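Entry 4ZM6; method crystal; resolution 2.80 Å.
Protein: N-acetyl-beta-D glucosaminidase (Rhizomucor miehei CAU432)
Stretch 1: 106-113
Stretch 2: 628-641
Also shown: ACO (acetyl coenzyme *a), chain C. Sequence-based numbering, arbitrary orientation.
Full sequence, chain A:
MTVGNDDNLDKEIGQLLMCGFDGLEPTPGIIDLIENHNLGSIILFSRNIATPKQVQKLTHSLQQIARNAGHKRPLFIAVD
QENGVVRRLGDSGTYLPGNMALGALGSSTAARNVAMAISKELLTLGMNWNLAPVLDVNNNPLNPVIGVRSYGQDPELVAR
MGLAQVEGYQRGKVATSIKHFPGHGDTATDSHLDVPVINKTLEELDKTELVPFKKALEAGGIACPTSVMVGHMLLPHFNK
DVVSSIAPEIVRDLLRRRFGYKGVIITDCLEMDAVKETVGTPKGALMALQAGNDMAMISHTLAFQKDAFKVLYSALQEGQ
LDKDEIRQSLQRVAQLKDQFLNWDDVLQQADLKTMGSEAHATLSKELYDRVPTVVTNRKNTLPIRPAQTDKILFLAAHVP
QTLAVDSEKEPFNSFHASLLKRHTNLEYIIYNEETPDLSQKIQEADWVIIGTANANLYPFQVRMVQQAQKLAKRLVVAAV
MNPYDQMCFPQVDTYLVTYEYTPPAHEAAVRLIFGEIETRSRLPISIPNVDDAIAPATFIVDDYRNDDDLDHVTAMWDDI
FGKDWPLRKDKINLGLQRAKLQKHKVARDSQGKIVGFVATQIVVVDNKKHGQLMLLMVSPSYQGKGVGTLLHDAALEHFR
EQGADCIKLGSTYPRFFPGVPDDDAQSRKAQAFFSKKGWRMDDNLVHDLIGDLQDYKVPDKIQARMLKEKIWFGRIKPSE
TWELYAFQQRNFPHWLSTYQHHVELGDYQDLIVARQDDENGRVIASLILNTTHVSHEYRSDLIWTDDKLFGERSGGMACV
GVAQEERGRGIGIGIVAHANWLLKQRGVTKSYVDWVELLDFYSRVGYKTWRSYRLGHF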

ATOM      1  N   GLY A 106       0.213  -5.722  20.487  1.00 48.18           N
ATOM      2  CA  GLY A 106       0.798  -5.133  19.283  1.00 48.61           C
ATOM      3  C   GLY A 106       1.885  -5.932  18.584  1.00 48.42           C
ATOM      4  O   GLY A 106       2.667  -5.363  17.824  1.00 49.23           O
ATOM      5  N   SER A 107       1.935  -7.239  18.825  1.00 48.38           N
ATOM      6  CA  SER A 107       2.923  -8.101  18.194  1.00 48.00           C
ATOM      7  C   SER A 107       2.253  -9.234  17.440  1.00 48.52           C
ATOM      8  O   SER A 107       1.676 -10.132  18.047  1.00 50.26           O
ATOM      9  CB  SER A 107       3.880  -8.682  19.239  1.00 50.10           C
ATOM     10  OG  SER A 107       4.656  -9.743  18.693  1.00 51.03           O
ATOM     11  N   SER A 108       2.349  -9.191  16.113  1.00 50.20           N
ATOM     12  CA  SER A 108       1.840 -10.258  15.253  1.00 49.20           C
ATOM     13  C   SER A 108       2.505 -11.595  15.574  1.00 48.63           C
ATOM     14  O   SER A 108       1.877 -12.644  15.456  1.00 47.38           O
ATOM     15  CB  SER A 108       2.065  -9.907  13.782  1.00 49.84           C
ATOM     16  OG  SER A 108       3.438  -9.664  13.522  1.00 50.37           O
ATOM     17  N   THR A 109       3.771 -11.556  15.988  1.00 48.15           N
ATOM     18  CA  THR A 109       4.470 -12.771  16.395  1.00 48.47           C
ATOM     19  C   THR A 109       3.790 -13.408  17.606  1.00 47.21           C
ATOM     20  O   THR A 109       3.551 -14.619  17.629  1.00 45.20           O
ATOM     21  CB  THR A 109       5.948 -12.491  16.722  1.00 49.21           C
ATOM     22  OG1 THR A 109       6.573 -11.859  15.595  1.00 50.02           O
ATOM     23  CG2 THR A 109       6.684 -13.790  17.061  1.00 48.10           C
ATOM     24  N   ALA A 110       3.469 -12.582  18.598  1.00 47.85           N
ATOM     25  CA  ALA A 110       2.744 -13.043  19.788  1.00 48.12           C
ATOM     26  C   ALA A 110       1.425 -13.723  19.405  1.00 48.31           C
ATOM     27  O   ALA A 110       1.137 -14.831  19.859  1.00 49.00           O
ATOM     28  CB  ALA A 110       2.489 -11.883  20.742  1.00 47.68           C
ATOM     29  N   ALA A 111       0.635 -13.067  18.561  1.00 47.54           N
ATOM     30  CA  ALA A 111      -0.618 -13.652  18.100  1.00 48.74           C
ATOM     31  C   ALA A 111      -0.403 -14.961  17.364  1.00 49.56           C
ATOM     32  O   ALA A 111      -1.175 -15.900  17.545  1.00 49.15           O
ATOM     33  CB  ALA A 111      -1.357 -12.687  17.198  1.00 48.61           C
ATOM     34  N   ARG A 112       0.625 -15.008  16.517  1.00 52.14           N
ATOM     35  CA  ARG A 112       0.927 -16.212  15.741  1.00 53.60           C
ATOM     36  C   ARG A 112       1.164 -17.359  16.701  1.00 52.63           C
ATOM     37  O   ARG A 112       0.563 -18.424  16.564  1.00 51.77           O
ATOM     38  CB  ARG A 112       2.163 -16.009  14.856  1.00 55.43           C
ATOM     39  CG  ARG A 112       2.543 -17.213  13.995  1.00 56.15           C
ATOM     40  CD  ARG A 112       4.019 -17.193  13.617  1.00 57.28           C
ATOM     41  NE  ARG A 112       4.893 -17.336  14.785  1.00 59.02           N
ATOM     42  CZ  ARG A 112       6.214 -17.146  14.782  1.00 60.23           C
ATOM     43  NH1 ARG A 112       6.856 -16.807  13.666  1.00 62.91           N
ATOM     44  NH2 ARG A 112       6.904 -17.299  15.905  1.00 58.92           N
ATOM     45  N   ASN A 113       2.026 -17.116  17.682  1.00 51.07           N
ATOM     46  CA  ASN A 113       2.341 -18.116  18.693  1.00 51.01           C
ATOM     47  C   ASN A 113       1.126 -18.581  19.476  1.00 50.38           C
ATOM     48  O   ASN A 113       0.984 -19.771  19.755  1.00 52.28           O
ATOM     49  CB  ASN A 113       3.419 -17.592  19.639  1.00 50.79           C
ATOM     50  CG  ASN A 113       4.769 -17.478  18.960  1.00 51.19           C
ATOM     51  OD1 ASN A 113       5.063 -18.213  18.012  1.00 51.40           O
ATOM     52  ND2 ASN A 113       5.592 -16.556  19.429  1.00 51.08           N
ATOM     53  N   GLY A 628      13.435  -4.208  19.168  1.00 50.53           N
ATOM     54  CA  GLY A 628      13.801  -5.457  18.505  1.00 50.22           C
ATOM     55  C   GLY A 628      12.565  -6.197  18.027  1.00 49.38           C
ATOM     56  O   GLY A 628      12.526  -6.720  16.912  1.00 46.61           O
ATOM     57  N   THR A 629      11.545  -6.207  18.877  1.00 50.14           N
ATOM     58  CA  THR A 629      10.302  -6.906  18.595  1.00 50.21           C
ATOM     59  C   THR A 629       9.516  -6.234  17.473  1.00 49.44           C
ATOM     60  O   THR A 629       8.970  -6.918  16.608  1.00 49.67           O
ATOM     61  CB  THR A 629       9.457  -7.027  19.878  1.00 50.50           C
ATOM     62  OG1 THR A 629      10.120  -7.923  20.779  1.00 50.73           O
ATOM     63  CG2 THR A 629       8.059  -7.555  19.585  1.00 50.95           C
ATOM     64  N   LEU A 630       9.462  -4.905  17.485  1.00 48.97           N
ATOM     65  CA  LEU A 630       8.858  -4.159  16.377  1.00 50.45           C
ATOM     66  C   LEU A 630       9.430  -4.582  15.034  1.00 49.17           C
ATOM     67  O   LEU A 630       8.688  -4.975  14.130  1.00 47.25           O
ATOM     68  CB  LEU A 630       9.072  -2.657  16.537  1.00 53.37           C
ATOM     69  CG  LEU A 630       7.856  -1.880  17.016  1.00 58.05           C
ATOM     70  CD1 LEU A 630       7.475  -2.255  18.442  1.00 59.22           C
ATOM     71  CD2 LEU A 630       8.148  -0.391  16.906  1.00 61.91           C
ATOM     72  N   LEU A 631      10.755  -4.490  14.928  1.00 47.96           N
ATOM     73  CA  LEU A 631      11.475  -4.769  13.686  1.00 46.39           C
ATOM     74  C   LEU A 631      11.327  -6.224  13.288  1.00 45.33           C
ATOM     75  O   LEU A 631      11.107  -6.538  12.120  1.00 45.44           O
ATOM     76  CB  LEU A 631      12.962  -4.425  13.842  1.00 45.32           C
ATOM     77  CG  LEU A 631      13.283  -2.940  14.020  1.00 44.22           C
ATOM     78  CD1 LEU A 631      14.732  -2.732  14.420  1.00 43.52           C
ATOM     79  CD2 LEU A 631      12.954  -2.164  12.755  1.00 44.81           C
ATOM     80  N   HIS A 632      11.458  -7.102  14.274  1.00 44.89           N
ATOM     81  CA  HIS A 632      11.332  -8.538  14.074  1.00 45.21           C
ATOM     82  C   HIS A 632       9.972  -8.908  13.475  1.00 46.63           C
ATOM     83  O   HIS A 632       9.884  -9.725  12.555  1.00 46.98           O
ATOM     84  CB  HIS A 632      11.539  -9.232  15.418  1.00 45.35           C
ATOM     85  CG  HIS A 632      11.326 -10.707  15.384  1.00 45.04           C
ATOM     86  ND1 HIS A 632      10.072 -11.274  15.358  1.00 46.04           N
ATOM     87  CD2 HIS A 632      12.203 -11.733  15.398  1.00 45.02           C
ATOM     88  CE1 HIS A 632      10.186 -12.588  15.343  1.00 45.61           C
ATOM     89  NE2 HIS A 632      11.468 -12.891  15.368  1.00 45.97           N
ATOM     90  N   ASP A 633       8.917  -8.298  14.001  1.00 48.07           N
ATOM     91  CA  ASP A 633       7.565  -8.524  13.507  1.00 48.01           C
ATOM     92  C   ASP A 633       7.373  -7.988  12.087  1.00 45.88           C
ATOM     93  O   ASP A 633       6.749  -8.642  11.249  1.00 43.81           O
ATOM     94  CB  ASP A 633       6.547  -7.903  14.467  1.00 51.53           C
ATOM     95  CG  ASP A 633       6.414  -8.691  15.759  1.00 55.90           C
ATOM     96  OD1 ASP A 633       7.408  -9.317  16.193  1.00 60.93           O
ATOM     97  OD2 ASP A 633       5.312  -8.699  16.337  1.00 58.84           O
ATOM     98  N   ALA A 634       7.917  -6.804  11.816  1.00 45.49           N
ATOM     99  CA  ALA A 634       7.904  -6.239  10.462  1.00 45.10           C
ATOM    100  C   ALA A 634       8.542  -7.209   9.476  1.00 45.91           C
ATOM    101  O   ALA A 634       8.061  -7.377   8.361  1.00 46.53           O
ATOM    102  CB  ALA A 634       8.629  -4.901  10.432  1.00 44.10           C
ATOM    103  N   ALA A 635       9.614  -7.866   9.907  1.00 46.85           N
ATOM    104  CA  ALA A 635      10.283  -8.861   9.081  1.00 48.87           C
ATOM    105  C   ALA A 635       9.396 -10.073   8.787  1.00 48.91           C
ATOM    106  O   ALA A 635       9.260 -10.470   7.629  1.00 50.90           O
ATOM    107  CB  ALA A 635      11.588  -9.302   9.730  1.00 50.35           C
ATOM    108  N   LEU A 636       8.791 -10.658   9.820  1.00 47.65           N
ATOM    109  CA  LEU A 636       7.967 -11.857   9.624  1.00 46.65           C
ATOM    110  C   LEU A 636       6.650 -11.534   8.945  1.00 46.25           C
ATOM    111  O   LEU A 636       6.118 -12.362   8.211  1.00 46.53           O
ATOM    112  CB  LEU A 636       7.699 -12.586  10.939  1.00 46.32           C
ATOM    113  CG  LEU A 636       8.891 -12.937  11.836  1.00 47.22           C
ATOM    114  CD1 LEU A 636       8.558 -14.187  12.646  1.00 47.30           C
ATOM    115  CD2 LEU A 636      10.187 -13.143  11.060  1.00 48.63           C
ATOM    116  N   GLU A 637       6.123 -10.339   9.193  1.00 46.87           N
ATOM    117  CA  GLU A 637       4.898  -9.897   8.522  1.00 47.72           C
ATOM    118  C   GLU A 637       5.125  -9.792   7.020  1.00 47.60           C
ATOM    119  O   GLU A 637       4.266 -10.191   6.237  1.00 48.07           O
ATOM    120  CB  GLU A 637       4.407  -8.556   9.083  1.00 48.05           C
ATOM    121  CG  GLU A 637       3.719  -8.678  10.436  1.00 48.31           C
ATOM    122  CD  GLU A 637       3.828  -7.421  11.281  1.00 49.46           C
ATOM    123  OE1 GLU A 637       3.901  -6.306  10.710  1.00 48.38           O
ATOM    124  OE2 GLU A 637       3.831  -7.555  12.527  1.00 48.84           O
ATOM    125  N   HIS A 638       6.285  -9.267   6.625  1.00 47.34           N
ATOM    126  CA  HIS A 638       6.641  -9.193   5.212  1.00 47.07           C
ATOM    127  C   HIS A 638       6.763 -10.588   4.599  1.00 44.84           C
ATOM    128  O   HIS A 638       6.133 -10.870   3.584  1.00 43.87           O
ATOM    129  CB  HIS A 638       7.941  -8.418   4.997  1.00 49.19           C
ATOM    130  CG  HIS A 638       8.460  -8.518   3.598  1.00 52.49           C
ATOM    131  ND1 HIS A 638       9.705  -9.028   3.298  1.00 53.99           N
ATOM    132  CD2 HIS A 638       7.874  -8.228   2.412  1.00 54.22           C
ATOM    133  CE1 HIS A 638       9.873  -9.023   1.987  1.00 55.08           C
ATOM    134  NE2 HIS A 638       8.776  -8.547   1.427  1.00 55.39           N
ATOM    135  N   PHE A 639       7.566 -11.449   5.220  1.00 43.54           N
ATOM    136  CA  PHE A 639       7.714 -12.823   4.761  1.00 44.17           C
ATOM    137  C   PHE A 639       6.355 -13.488   4.629  1.00 46.03           C
ATOM    138  O   PHE A 639       6.068 -14.146   3.631  1.00 46.89           O
ATOM    139  CB  PHE A 639       8.539 -13.649   5.746  1.00 44.72           C
ATOM    140  CG  PHE A 639       9.987 -13.254   5.838  1.00 45.28           C
ATOM    141  CD1 PHE A 639      10.716 -12.898   4.710  1.00 44.81           C
ATOM    142  CD2 PHE A 639      10.639 -13.293   7.064  1.00 45.60           C
ATOM    143  CE1 PHE A 639      12.051 -12.547   4.814  1.00 45.02           C
ATOM    144  CE2 PHE A 639      11.975 -12.952   7.171  1.00 45.74           C
ATOM    145  CZ  PHE A 639      12.681 -12.575   6.045  1.00 45.27           C
ATOM    146  N   ARG A 640       5.530 -13.308   5.654  1.00 47.56           N
ATOM    147  CA  ARG A 640       4.210 -13.919   5.717  1.00 48.99           C
ATOM    148  C   ARG A 640       3.359 -13.550   4.502  1.00 50.76           C
ATOM    149  O   ARG A 640       2.756 -14.423   3.882  1.00 50.44           O
ATOM    150  CB  ARG A 640       3.514 -13.495   7.014  1.00 48.89           C
ATOM    151  CG  ARG A 640       2.167 -14.143   7.271  1.00 47.33           C
ATOM    152  CD  ARG A 640       1.623 -13.752   8.634  1.00 46.81           C
ATOM    153  NE  ARG A 640       2.520 -14.135   9.733  1.00 46.65           N
ATOM    154  CZ  ARG A 640       3.096 -13.301  10.605  1.00 45.15           C
ATOM    155  NH1 ARG A 640       2.902 -11.987  10.551  1.00 46.06           N
ATOM    156  NH2 ARG A 640       3.879 -13.795  11.554  1.00 44.51           N
ATOM    157  N   GLU A 641       3.323 -12.262   4.167  1.00 54.28           N
ATOM    158  CA  GLU A 641       2.570 -11.773   3.006  1.00 57.21           C
ATOM    159  C   GLU A 641       3.139 -12.301   1.698  1.00 56.97           C
ATOM    160  O   GLU A 641       2.389 -12.577   0.762  1.00 57.24           O
ATOM    161  CB  GLU A 641       2.570 -10.241   2.962  1.00 61.22           C
ATOM    162  CG  GLU A 641       1.772  -9.576   4.072  1.00 66.26           C
ATOM    163  CD  GLU A 641       2.081  -8.094   4.201  1.00 72.86           C
ATOM    164  OE1 GLU A 641       3.150  -7.744   4.755  1.00 75.67           O
ATOM    165  OE2 GLU A 641       1.254  -7.273   3.745  1.00 76.03           O
TER
HETATM  166  N1A ACO C 901       9.465  -3.216  29.895  0.80 59.84           N
HETATM  167  C2A ACO C 901      10.051  -4.289  30.476  0.80 59.53           C
HETATM  168  N3A ACO C 901      10.675  -5.261  29.774  0.80 60.18           N
HETATM  169  C4A ACO C 901      10.760  -5.209  28.418  0.80 60.39           C
HETATM  170  C5A ACO C 901      10.135  -4.069  27.721  0.80 59.34           C
HETATM  171  C6A ACO C 901       9.465  -3.040  28.549  0.80 59.59           C
HETATM  172  N6A ACO C 901       8.879  -1.966  27.966  0.80 58.58           N
HETATM  173  N7A ACO C 901      10.341  -4.257  26.413  0.80 59.05           N
HETATM  174  C8A ACO C 901      11.034  -5.416  26.270  0.80 61.28           C
HETATM  175  N9A ACO C 901      11.279  -5.991  27.464  0.80 61.07           N
HETATM  176  C1B ACO C 901      12.022  -7.267  27.668  0.80 62.21           C
HETATM  177  C2B ACO C 901      11.089  -8.471  27.758  0.80 63.83           C
HETATM  178  O2B ACO C 901      11.459  -9.300  28.867  0.80 66.40           O
HETATM  179  C3B ACO C 901      11.211  -9.197  26.426  0.80 63.77           C
HETATM  180  O3B ACO C 901      11.139 -10.633  26.520  0.80 67.23           O
HETATM  181  P3B ACO C 901      12.274 -11.647  27.086  0.80 68.97           P
HETATM  182  O7A ACO C 901      13.176 -11.928  25.902  0.80 67.93           O
HETATM  183  O8A ACO C 901      12.918 -10.938  28.255  0.80 63.26           O
HETATM  184  O9A ACO C 901      11.460 -12.842  27.496  0.80 67.29           O
HETATM  185  C4B ACO C 901      12.522  -8.682  25.835  0.80 60.63           C
HETATM  186  O4B ACO C 901      12.893  -7.495  26.553  0.80 60.51           O
HETATM  187  C5B ACO C 901      12.384  -8.396  24.345  0.80 56.48           C
HETATM  188  O5B ACO C 901      13.326  -7.388  24.007  0.80 49.89           O
HETATM  189  P1A ACO C 901      13.008  -6.247  22.930  0.80 44.53           P
HETATM  190  O1A ACO C 901      13.128  -4.918  23.639  0.80 43.14           O
HETATM  191  O2A ACO C 901      11.772  -6.556  22.129  0.80 40.38           O
HETATM  192  O3A ACO C 901      14.292  -6.540  22.015  0.80 41.16           O
HETATM  193  P2A ACO C 901      15.530  -5.528  21.977  0.80 38.98           P
HETATM  194  O4A ACO C 901      15.010  -4.181  21.533  0.80 39.63           O
HETATM  195  O5A ACO C 901      16.296  -5.625  23.265  0.80 38.66           O
HETATM  196  O6A ACO C 901      16.397  -6.202  20.808  0.80 39.62           O
HETATM  197  CBP ACO C 901      18.119  -7.791  20.192  0.80 39.55           C
HETATM  198  CCP ACO C 901      16.799  -7.567  20.909  0.80 39.55           C
HETATM  199  CDP ACO C 901      17.959  -7.487  18.709  0.80 39.95           C
HETATM  200  CEP ACO C 901      18.511  -9.252  20.352  0.80 40.03           C
HETATM  201  CAP ACO C 901      19.145  -6.861  20.843  0.80 39.85           C
HETATM  202  OAP ACO C 901      19.545  -7.401  22.099  0.80 39.54           O
HETATM  203  C9P ACO C 901      20.357  -6.611  19.992  0.80 41.38           C
HETATM  204  O9P ACO C 901      20.387  -5.611  19.287  0.80 44.57           O
HETATM  205  N8P ACO C 901      21.369  -7.474  20.050  0.80 41.08           N
HETATM  206  C7P ACO C 901      22.579  -7.240  19.285  0.80 39.71           C
HETATM  207  C6P ACO C 901      23.477  -8.463  19.206  0.80 38.56           C
HETATM  208  C5P ACO C 901      22.945  -9.610  18.366  0.80 37.60           C
HETATM  209  O5P ACO C 901      23.359 -10.716  18.672  0.80 40.13           O
HETATM  210  N4P ACO C 901      22.111  -9.421  17.330  0.80 35.28           N
HETATM  211  C3P ACO C 901      21.663 -10.527  16.479  0.80 34.77           C
HETATM  212  C2P ACO C 901      22.567 -10.751  15.260  0.80 35.05           C
HETATM  213  S1P ACO C 901      22.381 -12.364  14.538  0.80 35.52           S
HETATM  214  C   ACO C 901      21.178 -12.186  13.408  0.80 35.90           C
HETATM  215  O   ACO C 901      20.581 -11.129  13.299  0.80 36.26           O
HETATM  216  CH3 ACO C 901      20.858 -13.367  12.549  0.80 36.14           C

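How do the two stretches meet? The first turn of helix 108-113 sets its N-terminal end against the side of helix 628-641, the axes 9.9 Å apart at closest and 64° between their directions. The CA atoms of Thr 109 and Asp 633 lie 6.0 Å apart, and both side chains set out toward the other helix.

What does Asp 633 do there? Its carboxylate meets the start of helix 108-113, where backbone NH groups lack partners within the helix. Thr 109 N donates to Asp 633 OD2 at 3.3 Å, almost linearly, and Ser 107 OG donates to the same OD2 at 2.7 Å. Thr 109 OG1 donates to Asp 633 OD1, also at 2.7 Å, so both carboxylate oxygens are engaged. Ser 107 OG works twice, since as N-cap it also accepts from Ala 110 N at 3.1 Å.

Why does Ser 108 cover so much surface? Its CA-to-CB bond points toward helix 628-641, and its OG donates to Glu 637 OE2 in a very short bond of 2.4 Å. The same hydroxyl lies at the edge of the Arg 640 guanidinium.

What closes the contact beyond the hydroxyls? Arg 112 reaches across, its NH1 3.3 Å from Leu 636 CD1 and its CD 4.0 Å from Arg 640 NH2, packing without hydrogen bonds between the stretches.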